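Local structure of octenoyl-coa reductase/carboxylase (Streptomyces sp., 4A0S) at residues Val139-Val144 against Glu366-Thr371; Arg208-Asp213 against Gln239-Gly244. The protein probably catalyses the NADPH-dependent reductive carboxylation of 2-octenoyl-CoA, supplying an extender unit for cinnabaramide polyketide biosynthesis. All coordinates share one frame; numbering follows the deposited sequence.

Contact 1: residues Val139-Val144 against Glu366-Thr371; sequences VHPAHV and EEQQAT. With CO8 (octanoyl-coenzyme A), chain E.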
ATOM      1  N   VAL A 139     -11.879  -4.990 -26.823  1.00 15.99           N
ATOM      2  CA  VAL A 139     -12.745  -5.290 -25.725  1.00 15.85           C
ATOM      3  C   VAL A 139     -11.902  -6.140 -24.810  1.00 15.75           C
ATOM      4  O   VAL A 139     -11.241  -7.086 -25.269  1.00 15.84           O
ATOM      5  CB  VAL A 139     -13.978  -6.072 -26.168  1.00 15.96           C
ATOM      6  CG1 VAL A 139     -14.754  -6.564 -24.949  1.00 15.86           C
ATOM      7  CG2 VAL A 139     -14.840  -5.225 -27.105  1.00 16.10           C
ATOM      8  N   HIS A 140     -11.901  -5.781 -23.530  1.00 15.60           N
ATOM      9  CA  HIS A 140     -11.327  -6.632 -22.500  1.00 15.53           C
ATOM     10  C   HIS A 140     -12.462  -7.302 -21.724  1.00 15.52           C
ATOM     11  O   HIS A 140     -13.606  -6.885 -21.822  1.00 15.54           O
ATOM     12  CB  HIS A 140     -10.371  -5.850 -21.592  1.00 15.42           C
ATOM     13  CG  HIS A 140     -11.043  -4.824 -20.742  1.00 15.33           C
ATOM     14  ND1 HIS A 140     -11.733  -5.147 -19.596  1.00 15.28           N
ATOM     15  CD2 HIS A 140     -11.109  -3.478 -20.855  1.00 15.33           C
ATOM     16  CE1 HIS A 140     -12.205  -4.045 -19.041  1.00 15.24           C
ATOM     17  NE2 HIS A 140     -11.850  -3.018 -19.794  1.00 15.27           N
ATOM     18  N   PRO A 141     -12.141  -8.368 -20.977  1.00 15.53           N
ATOM     19  CA  PRO A 141     -13.181  -9.275 -20.490  1.00 15.61           C
ATOM     20  C   PRO A 141     -13.925  -8.874 -19.214  1.00 15.55           C
ATOM     21  O   PRO A 141     -14.868  -9.562 -18.843  1.00 15.66           O
ATOM     22  CB  PRO A 141     -12.411 -10.577 -20.230  1.00 15.70           C
ATOM     23  CG  PRO A 141     -11.019 -10.111 -19.911  1.00 15.61           C
ATOM     24  CD  PRO A 141     -10.808  -8.974 -20.890  1.00 15.55           C
ATOM     25  N   ALA A 142     -13.486  -7.812 -18.542  1.00 15.43           N
ATOM     26  CA  ALA A 142     -14.085  -7.426 -17.264  1.00 15.40           C
ATOM     27  C   ALA A 142     -15.479  -6.851 -17.447  1.00 15.45           C
ATOM     28  O   ALA A 142     -15.653  -5.660 -17.700  1.00 15.41           O
ATOM     29  CB  ALA A 142     -13.171  -6.473 -16.490  1.00 15.30           C
ATOM     30  N   HIS A 143     -16.466  -7.725 -17.306  1.00 15.59           N
ATOM     31  CA  HIS A 143     -17.874  -7.380 -17.482  1.00 15.69           C
ATOM     32  C   HIS A 143     -18.389  -7.143 -16.080  1.00 15.73           C
ATOM     33  O   HIS A 143     -18.646  -8.081 -15.329  1.00 15.85           O
ATOM     34  CB  HIS A 143     -18.564  -8.557 -18.163  1.00 15.85           C
ATOM     35  CG  HIS A 143     -20.014  -8.347 -18.460  1.00 16.00           C
ATOM     36  ND1 HIS A 143     -21.003  -8.607 -17.536  1.00 16.15           N
ATOM     37  CD2 HIS A 143     -20.650  -8.007 -19.604  1.00 16.08           C
ATOM     38  CE1 HIS A 143     -22.185  -8.394 -18.088  1.00 16.30           C
ATOM     39  NE2 HIS A 143     -21.999  -8.033 -19.343  1.00 16.25           N
ATOM     40  N   VAL A 144     -18.470  -5.881 -15.693  1.00 15.67           N
ATOM     41  CA  VAL A 144     -18.648  -5.582 -14.280  1.00 15.71           C
ATOM     42  C   VAL A 144     -19.868  -4.698 -14.072  1.00 15.83           C
ATOM     43  O   VAL A 144     -20.336  -4.045 -15.011  1.00 15.84           O
ATOM     44  CB  VAL A 144     -17.383  -4.940 -13.658  1.00 15.57           C
ATOM     45  CG1 VAL A 144     -16.135  -5.788 -13.987  1.00 15.48           C
ATOM     46  CG2 VAL A 144     -17.192  -3.519 -14.151  1.00 15.50           C
ATOM     47  N   GLU A 366      -9.349   0.201 -15.333  1.00 15.47           N
ATOM     48  CA  GLU A 366      -8.178   1.059 -15.173  1.00 15.50           C
ATOM     49  C   GLU A 366      -6.908   0.314 -15.570  1.00 15.50           C
ATOM     50  O   GLU A 366      -6.080   0.821 -16.318  1.00 15.57           O
ATOM     51  CB  GLU A 366      -8.056   1.614 -13.749  1.00 15.48           C
ATOM     52  CG  GLU A 366      -6.807   2.469 -13.595  1.00 15.96           C
ATOM     53  CD  GLU A 366      -6.652   3.079 -12.245  1.00 19.28           C
ATOM     54  OE1 GLU A 366      -6.592   2.326 -11.244  1.00 20.32           O
ATOM     55  OE2 GLU A 366      -6.554   4.322 -12.186  1.00 21.67           O
ATOM     56  N   GLU A 367      -6.776  -0.902 -15.080  1.00 15.44           N
ATOM     57  CA  GLU A 367      -5.604  -1.715 -15.382  1.00 15.46           C
ATOM     58  C   GLU A 367      -5.513  -2.028 -16.855  1.00 15.53           C
ATOM     59  O   GLU A 367      -4.433  -2.132 -17.415  1.00 15.60           O
ATOM     60  CB  GLU A 367      -5.642  -3.009 -14.582  1.00 15.43           C
ATOM     61  CG  GLU A 367      -5.430  -2.736 -13.147  1.00 15.41           C
ATOM     62  CD  GLU A 367      -5.801  -3.889 -12.275  1.00 15.40           C
ATOM     63  OE1 GLU A 367      -6.812  -4.571 -12.541  1.00 15.39           O
ATOM     64  OE2 GLU A 367      -5.049  -4.104 -11.319  1.00 15.43           O
ATOM     65  N   GLN A 368      -6.677  -2.190 -17.463  1.00 15.53           N
ATOM     66  CA  GLN A 368      -6.751  -2.520 -18.853  1.00 15.62           C
ATOM     67  C   GLN A 368      -6.347  -1.340 -19.692  1.00 15.72           C
ATOM     68  O   GLN A 368      -5.661  -1.508 -20.673  1.00 15.82           O
ATOM     69  CB  GLN A 368      -8.145  -3.003 -19.193  1.00 15.62           C
ATOM     70  CG  GLN A 368      -8.352  -4.438 -18.722  1.00 15.59           C
ATOM     71  CD  GLN A 368      -7.605  -5.430 -19.604  1.00 15.68           C
ATOM     72  OE1 GLN A 368      -6.764  -5.041 -20.426  1.00 15.74           O
ATOM     73  NE2 GLN A 368      -7.885  -6.714 -19.416  1.00 15.70           N
ATOM     74  N   GLN A 369      -6.775  -0.145 -19.285  1.00 15.71           N
ATOM     75  CA  GLN A 369      -6.308   1.072 -19.932  1.00 15.84           C
ATOM     76  C   GLN A 369      -4.806   1.230 -19.800  1.00 15.90           C
ATOM     77  O   GLN A 369      -4.142   1.606 -20.762  1.00 16.05           O
ATOM     78  CB  GLN A 369      -6.956   2.307 -19.337  1.00 15.86           C
ATOM     79  CG  GLN A 369      -6.298   3.567 -19.862  1.00 16.03           C
ATOM     80  CD  GLN A 369      -6.976   4.795 -19.354  1.00 16.08           C
ATOM     81  OE1 GLN A 369      -7.798   5.389 -20.050  1.00 16.64           O
ATOM     82  NE2 GLN A 369      -6.668   5.170 -18.121  1.00 16.02           N
ATOM     83  N   ALA A 370      -4.284   0.970 -18.600  1.00 15.80           N
ATOM     84  CA  ALA A 370      -2.845   1.044 -18.373  1.00 15.87           C
ATOM     85  C   ALA A 370      -2.144   0.067 -19.303  1.00 15.95           C
ATOM     86  O   ALA A 370      -1.121   0.391 -19.916  1.00 16.10           O
ATOM     87  CB  ALA A 370      -2.531   0.705 -16.944  1.00 15.78           C
ATOM     88  N   THR A 371      -2.699  -1.138 -19.395  1.00 15.87           N
ATOM     89  CA  THR A 371      -2.163  -2.144 -20.299  1.00 15.96           C
ATOM     90  C   THR A 371      -2.159  -1.605 -21.726  1.00 16.11           C
ATOM     91  O   THR A 371      -1.152  -1.650 -22.434  1.00 16.27           O
ATOM     92  CB  THR A 371      -2.967  -3.442 -20.191  1.00 15.88           C
ATOM     93  OG1 THR A 371      -2.861  -3.926 -18.844  1.00 15.78           O
ATOM     94  CG2 THR A 371      -2.427  -4.499 -21.163  1.00 16.00           C
TER
HETATM   95  N1A CO8 E1446     -23.086 -29.228 -14.529  1.00 37.18           N
HETATM   96  C2A CO8 E1446     -23.941 -28.276 -14.151  1.00 37.68           C
HETATM   97  N3A CO8 E1446     -23.735 -27.563 -13.050  1.00 37.23           N
HETATM   98  C4A CO8 E1446     -22.638 -27.800 -12.296  1.00 37.02           C
HETATM   99  C5A CO8 E1446     -21.720 -28.779 -12.656  1.00 36.86           C
HETATM  100  C6A CO8 E1446     -21.970 -29.510 -13.815  1.00 37.56           C
HETATM  101  N6A CO8 E1446     -21.112 -30.457 -14.207  1.00 36.85           N
HETATM  102  N7A CO8 E1446     -20.748 -28.788 -11.744  1.00 36.58           N
HETATM  103  C8A CO8 E1446     -21.041 -27.853 -10.838  1.00 36.56           C
HETATM  104  N9A CO8 E1446     -22.194 -27.252 -11.174  1.00 36.67           N
HETATM  105  C1B CO8 E1446     -22.912 -26.157 -10.467  1.00 35.04           C
HETATM  106  C2B CO8 E1446     -23.636 -26.683  -9.223  1.00 35.72           C
HETATM  107  O2B CO8 E1446     -24.916 -26.025  -9.083  1.00 34.78           O
HETATM  108  C3B CO8 E1446     -22.674 -26.253  -8.118  1.00 36.12           C
HETATM  109  O3B CO8 E1446     -23.362 -26.094  -6.886  1.00 37.88           O
HETATM  110  P3B CO8 E1446     -23.182 -27.298  -5.819  1.00 40.91           P
HETATM  111  O7A CO8 E1446     -24.687 -27.743  -5.382  1.00 41.58           O
HETATM  112  O8A CO8 E1446     -22.638 -28.647  -6.590  1.00 40.06           O
HETATM  113  O9A CO8 E1446     -22.294 -26.923  -4.700  1.00 40.39           O
HETATM  114  C4B CO8 E1446     -22.139 -24.917  -8.621  1.00 34.18           C
HETATM  115  O4B CO8 E1446     -21.979 -25.116 -10.033  1.00 34.78           O
HETATM  116  C5B CO8 E1446     -20.712 -24.645  -8.129  1.00 32.21           C
HETATM  117  O5B CO8 E1446     -20.215 -23.439  -8.745  1.00 29.83           O
HETATM  118  P1A CO8 E1446     -20.785 -21.982  -8.252  1.00 27.22           P
HETATM  119  O1A CO8 E1446     -19.987 -20.854  -9.167  1.00 29.32           O
HETATM  120  O2A CO8 E1446     -22.262 -21.801  -8.425  1.00 27.39           O
HETATM  121  O3A CO8 E1446     -20.433 -21.880  -6.648  1.00 26.23           O
HETATM  122  P2A CO8 E1446     -19.090 -21.283  -5.919  1.00 24.16           P
HETATM  123  O4A CO8 E1446     -18.800 -22.221  -4.659  1.00 25.52           O
HETATM  124  O5A CO8 E1446     -19.189 -19.836  -5.535  1.00 24.15           O
HETATM  125  O6A CO8 E1446     -17.844 -21.553  -6.940  1.00 24.75           O
HETATM  126  CBP CO8 E1446     -15.817 -21.011  -8.223  1.00 20.75           C
HETATM  127  CCP CO8 E1446     -16.804 -20.570  -7.116  1.00 22.49           C
HETATM  128  CDP CO8 E1446     -15.021 -22.193  -7.644  1.00 17.06           C
HETATM  129  CEP CO8 E1446     -14.855 -19.847  -8.470  1.00 19.72           C
HETATM  130  CAP CO8 E1446     -16.608 -21.400  -9.518  1.00 20.73           C
HETATM  131  OAP CO8 E1446     -17.569 -20.378  -9.938  1.00 23.80           O
HETATM  132  C9P CO8 E1446     -15.709 -21.826 -10.711  1.00 21.53           C
HETATM  133  O9P CO8 E1446     -15.168 -22.939 -10.691  1.00 20.79           O
HETATM  134  N8P CO8 E1446     -15.600 -20.953 -11.738  1.00 22.54           N
HETATM  135  C7P CO8 E1446     -14.843 -21.272 -12.986  1.00 24.24           C
HETATM  136  C6P CO8 E1446     -13.429 -20.635 -13.084  1.00 28.55           C
HETATM  137  C5P CO8 E1446     -12.452 -21.683 -13.670  1.00 29.28           C
HETATM  138  O5P CO8 E1446     -12.237 -22.727 -13.059  1.00 32.30           O
HETATM  139  N4P CO8 E1446     -11.953 -21.542 -14.896  1.00 30.23           N
HETATM  140  C3P CO8 E1446     -11.899 -20.374 -15.768  1.00 27.46           C
HETATM  141  C2P CO8 E1446     -10.393 -20.072 -15.769  1.00 25.73           C
HETATM  142  S1P CO8 E1446     -10.035 -18.379 -15.168  1.00 19.43           S
HETATM  143  C1' CO8 E1446      -9.732 -17.639 -16.702  1.00 20.58           C
HETATM  144  O1' CO8 E1446      -9.304 -18.269 -17.686  1.00 23.01           O
HETATM  145  C2' CO8 E1446     -10.039 -16.295 -16.735  1.00 17.30           C
HETATM  146  C3' CO8 E1446      -9.859 -15.508 -17.849  1.00 14.75           C
HETATM  147  C4' CO8 E1446     -10.163 -14.143 -17.775  1.00 12.30           C
HETATM  148  C5' CO8 E1446     -11.029 -13.715 -16.600  1.00  8.34           C
HETATM  149  C6' CO8 E1446     -11.342 -12.226 -16.860  1.00  3.78           C
HETATM  150  C7' CO8 E1446     -11.980 -11.631 -15.636  1.00  2.00           C
HETATM  151  C8' CO8 E1446     -12.401 -10.199 -15.980  1.00  2.00           C
HETATM  152  O   HOH W   1     -10.205  -7.137 -18.024  1.00  2.00           O
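H140 and Q368 face each other where the loop between strands 136-139 and 142-143 passes helix 365-376, their CA atoms 7.2 Å apart. The H140 ring, set between the backbone N and the carbonyl carbon (chi1 67°), is turned to lie beside Q368. The Q368 chain, bent at chi2 (-74°), lays CG over one face of the imidazole, 3.5 Å from the H140 ring centroid in a CH-pi contact. Its amide then runs on past the ring at 15° between planes and covers H140 CB. A water accepts from Q368 NE2 at 2.7 Å and is weakly bonded to H140 ND1; Q368 NE2 also donates to P200 O. H140 NE2 bonds to H365 ND1. In this medium-chain dehydrogenase/reductase fold, the pairing joins the GroES-like catalytic domain to the cofactor-binding part of the chain. Without the imidazole, as with an alanine here, the Q368 chain would probably lose its flat support and H365 ND1 its mate. Just beyond, P141 and A142 line the acyl pocket: A142 CA comes within 3.5 Å of C8' of the octanoyl-CoA, and P141 CG meets C6' at 3.7 Å.

Contact 2: residues Arg208-Asp213 against Gln239-Gly244; sequences RMLVSD and QFVKNG
V211 and L210 meet F240 and V241 where the end of helix 200-210 packs beside helix 232-243 of the Rossmann-type nucleotide-binding domain, whose parallel sheet includes strands 223-226 and 309-312. The contact is wholly apolar and buried. V211 has CG1 anti to its backbone N (chi1 178°), which places CG2 beside that N and directs this branch at the phenylalanine. There V211 CG2 lies 3.5 Å from F240 CB and 3.7 Å from F240 CG, so the methyl sits beside the CB-CG bond, obliquely to the ring, and the two side chains cross at about a right angle. With CG anti to the carbonyl carbon (chi1 -67°), the F240 ring is carried to Y207, which it meets edge-to-face, and on to T371 and L374 of helix 365-376. One residue on, V241 touches L210 methyl to methyl, the two side chains crossing at a slant. L210 also packs on V224, I309 and F311, while V241 rests on V224 and I226, so this pair lies against the sheet. The fourth subunit also reaches the contact: its Q220 packs on V211 and gives its NE2 to F240 O, while its OE1 accepts from N243 ND2. F240 O also accepts the backbone N-H of G244 at 2.8 Å, and the methyl pair closes at 3.8 Å from L210 CD1 to V241 CG2.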
ATOM      1  N   ARG A 208      -2.307  -6.852 -14.259  1.00 15.53           N
ATOM      2  CA  ARG A 208      -2.841  -6.779 -12.900  1.00 15.51           C
ATOM      3  C   ARG A 208      -1.923  -7.533 -11.934  1.00 15.66           C
ATOM      4  O   ARG A 208      -1.566  -7.029 -10.885  1.00 15.69           O
ATOM      5  CB  ARG A 208      -4.250  -7.368 -12.823  1.00 15.46           C
ATOM      6  CG  ARG A 208      -4.804  -7.270 -11.411  1.00 15.47           C
ATOM      7  CD  ARG A 208      -6.240  -7.730 -11.290  1.00 15.46           C
ATOM      8  NE  ARG A 208      -6.670  -7.630  -9.904  1.00 15.53           N
ATOM      9  CZ  ARG A 208      -7.380  -6.616  -9.405  1.00 15.48           C
ATOM     10  NH1 ARG A 208      -7.737  -5.586 -10.170  1.00 15.36           N
ATOM     11  NH2 ARG A 208      -7.726  -6.618  -8.127  1.00 15.59           N
ATOM     12  N   MET A 209      -1.553  -8.748 -12.325  1.00 15.78           N
ATOM     13  CA  MET A 209      -0.712  -9.612 -11.513  1.00 15.97           C
ATOM     14  C   MET A 209       0.644  -9.018 -11.196  1.00 16.06           C
ATOM     15  O   MET A 209       1.172  -9.270 -10.138  1.00 16.20           O
ATOM     16  CB  MET A 209      -0.512 -10.933 -12.256  1.00 16.11           C
ATOM     17  CG  MET A 209      -1.808 -11.726 -12.342  1.00 16.10           C
ATOM     18  SD  MET A 209      -1.614 -13.196 -13.331  1.00 16.31           S
ATOM     19  CE  MET A 209      -0.603 -14.200 -12.232  1.00 16.60           C
ATOM     20  N   LEU A 210       1.208  -8.246 -12.118  1.00 16.02           N
ATOM     21  CA  LEU A 210       2.617  -7.880 -12.000  1.00 16.17           C
ATOM     22  C   LEU A 210       2.859  -6.403 -11.924  1.00 16.11           C
ATOM     23  O   LEU A 210       3.764  -5.978 -11.235  1.00 16.24           O
ATOM     24  CB  LEU A 210       3.425  -8.427 -13.177  1.00 16.31           C
ATOM     25  CG  LEU A 210       3.490  -9.943 -13.284  1.00 16.47           C
ATOM     26  CD1 LEU A 210       4.132 -10.300 -14.620  1.00 16.60           C
ATOM     27  CD2 LEU A 210       4.299 -10.520 -12.110  1.00 16.67           C
ATOM     28  N   VAL A 211       2.086  -5.627 -12.677  1.00 15.96           N
ATOM     29  CA  VAL A 211       2.399  -4.215 -12.773  1.00 15.96           C
ATOM     30  C   VAL A 211       1.564  -3.429 -11.793  1.00 15.85           C
ATOM     31  O   VAL A 211       2.066  -2.537 -11.108  1.00 15.93           O
ATOM     32  CB  VAL A 211       2.213  -3.672 -14.206  1.00 15.92           C
ATOM     33  CG1 VAL A 211       2.518  -2.151 -14.255  1.00 15.98           C
ATOM     34  CG2 VAL A 211       3.096  -4.451 -15.196  1.00 16.08           C
ATOM     35  N   SER A 212       0.279  -3.766 -11.757  1.00 15.70           N
ATOM     36  CA  SER A 212      -0.712  -3.013 -11.015  1.00 15.61           C
ATOM     37  C   SER A 212      -0.449  -3.029  -9.528  1.00 15.71           C
ATOM     38  O   SER A 212       0.070  -4.010  -8.989  1.00 15.81           O
ATOM     39  CB  SER A 212      -2.095  -3.607 -11.250  1.00 15.49           C
ATOM     40  OG  SER A 212      -3.052  -2.832 -10.559  1.00 15.44           O
ATOM     41  N   ASP A 213      -0.862  -1.957  -8.850  1.00 15.71           N
ATOM     42  CA  ASP A 213      -0.833  -1.982  -7.396  1.00 15.81           C
ATOM     43  C   ASP A 213      -1.879  -2.948  -6.839  1.00 15.78           C
ATOM     44  O   ASP A 213      -1.942  -3.166  -5.652  1.00 15.90           O
ATOM     45  CB  ASP A 213      -0.952  -0.586  -6.777  1.00 15.87           C
ATOM     46  CG  ASP A 213      -2.318   0.055  -6.970  1.00 15.77           C
ATOM     47  OD1 ASP A 213      -3.224  -0.552  -7.585  1.00 15.64           O
ATOM     48  OD2 ASP A 213      -2.468   1.208  -6.484  1.00 16.50           O
ATOM     49  N   GLN A 239       6.959  -9.469 -20.858  1.00 17.36           N
ATOM     50  CA  GLN A 239       7.116  -8.123 -21.365  1.00 17.35           C
ATOM     51  C   GLN A 239       6.949  -7.083 -20.279  1.00 17.15           C
ATOM     52  O   GLN A 239       7.708  -6.113 -20.229  1.00 17.27           O
ATOM     53  CB  GLN A 239       6.134  -7.884 -22.480  1.00 17.26           C
ATOM     54  CG  GLN A 239       6.407  -8.758 -23.670  1.00 17.52           C
ATOM     55  CD  GLN A 239       5.629  -8.273 -24.833  1.00 17.50           C
ATOM     56  OE1 GLN A 239       5.895  -7.191 -25.350  1.00 17.59           O
ATOM     57  NE2 GLN A 239       4.601  -9.014 -25.199  1.00 17.41           N
ATOM     58  N   PHE A 240       5.973  -7.287 -19.408  1.00 16.89           N
ATOM     59  CA  PHE A 240       5.783  -6.375 -18.293  1.00 16.73           C
ATOM     60  C   PHE A 240       6.982  -6.424 -17.350  1.00 16.91           C
ATOM     61  O   PHE A 240       7.415  -5.387 -16.852  1.00 16.93           O
ATOM     62  CB  PHE A 240       4.513  -6.692 -17.538  1.00 16.47           C
ATOM     63  CG  PHE A 240       3.284  -6.447 -18.334  1.00 16.31           C
ATOM     64  CD1 PHE A 240       3.143  -5.278 -19.079  1.00 16.30           C
ATOM     65  CD2 PHE A 240       2.269  -7.387 -18.361  1.00 16.20           C
ATOM     66  CE1 PHE A 240       1.980  -5.054 -19.841  1.00 16.18           C
ATOM     67  CE2 PHE A 240       1.125  -7.168 -19.116  1.00 16.07           C
ATOM     68  CZ  PHE A 240       0.981  -5.998 -19.841  1.00 16.06           C
ATOM     69  N   VAL A 241       7.525  -7.615 -17.136  1.00 17.07           N
ATOM     70  CA  VAL A 241       8.689  -7.749 -16.268  1.00 17.28           C
ATOM     71  C   VAL A 241       9.853  -6.982 -16.890  1.00 17.53           C
ATOM     72  O   VAL A 241      10.463  -6.096 -16.268  1.00 17.78           O
ATOM     73  CB  VAL A 241       9.039  -9.214 -16.004  1.00 17.45           C
ATOM     74  CG1 VAL A 241      10.341  -9.302 -15.184  1.00 17.73           C
ATOM     75  CG2 VAL A 241       7.891  -9.898 -15.244  1.00 17.25           C
ATOM     76  N   LYS A 242      10.122  -7.274 -18.148  1.00 17.71           N
ATOM     77  CA  LYS A 242      11.228  -6.636 -18.837  1.00 18.15           C
ATOM     78  C   LYS A 242      11.002  -5.137 -18.896  1.00 17.90           C
ATOM     79  O   LYS A 242      11.862  -4.369 -18.492  1.00 18.07           O
ATOM     80  CB  LYS A 242      11.378  -7.210 -20.232  1.00 18.23           C
ATOM     81  CG  LYS A 242      11.990  -8.602 -20.228  1.00 20.34           C
ATOM     82  CD  LYS A 242      12.174  -9.134 -21.643  1.00 21.70           C
ATOM     83  CE  LYS A 242      13.170  -8.254 -22.427  1.00 25.84           C
ATOM     84  NZ  LYS A 242      14.568  -8.285 -21.839  1.00 25.62           N
ATOM     85  N   ASN A 243       9.819  -4.732 -19.361  1.00 17.64           N
ATOM     86  CA  ASN A 243       9.524  -3.316 -19.505  1.00 17.59           C
ATOM     87  C   ASN A 243       9.582  -2.584 -18.177  1.00 17.50           C
ATOM     88  O   ASN A 243       9.896  -1.388 -18.135  1.00 17.61           O
ATOM     89  CB  ASN A 243       8.178  -3.076 -20.182  1.00 17.35           C
ATOM     90  CG  ASN A 243       7.970  -1.618 -20.562  1.00 17.39           C
ATOM     91  OD1 ASN A 243       8.754  -1.045 -21.328  1.00 17.69           O
ATOM     92  ND2 ASN A 243       6.908  -1.010 -20.035  1.00 17.13           N
ATOM     93  N   GLY A 244       9.283  -3.312 -17.103  1.00 17.34           N
ATOM     94  CA  GLY A 244       9.327  -2.759 -15.752  1.00 17.27           C
ATOM     95  C   GLY A 244      10.729  -2.670 -15.179  1.00 17.58           C
ATOM     96  O   GLY A 244      10.899  -2.163 -14.079  1.00 17.59           O
TER

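Helix 365-376 connects the two contacts, whose centres lie 15 Å apart, and along the chain contact 2 is nested inside the loop closed by contact 1. E367, next to the Q368 of contact 1, sends OE1 to R208 NH1 in a 2.7 Å salt bridge, and its OE2 approaches S212 OG at 2.5 Å, a probable hydrogen bond. A turn later T371 CG2 packs on F240 CZ at 4.0 Å. Contact 1 is the one that borders the ligand pocket, at the far end of the octanoyl tail, and the P141 side chain is about 6 Å from the bound NADP. Contact 2 sits further back, the F240 side chain about 11 Å from the NADP and about 13 Å from the octanoyl-CoA.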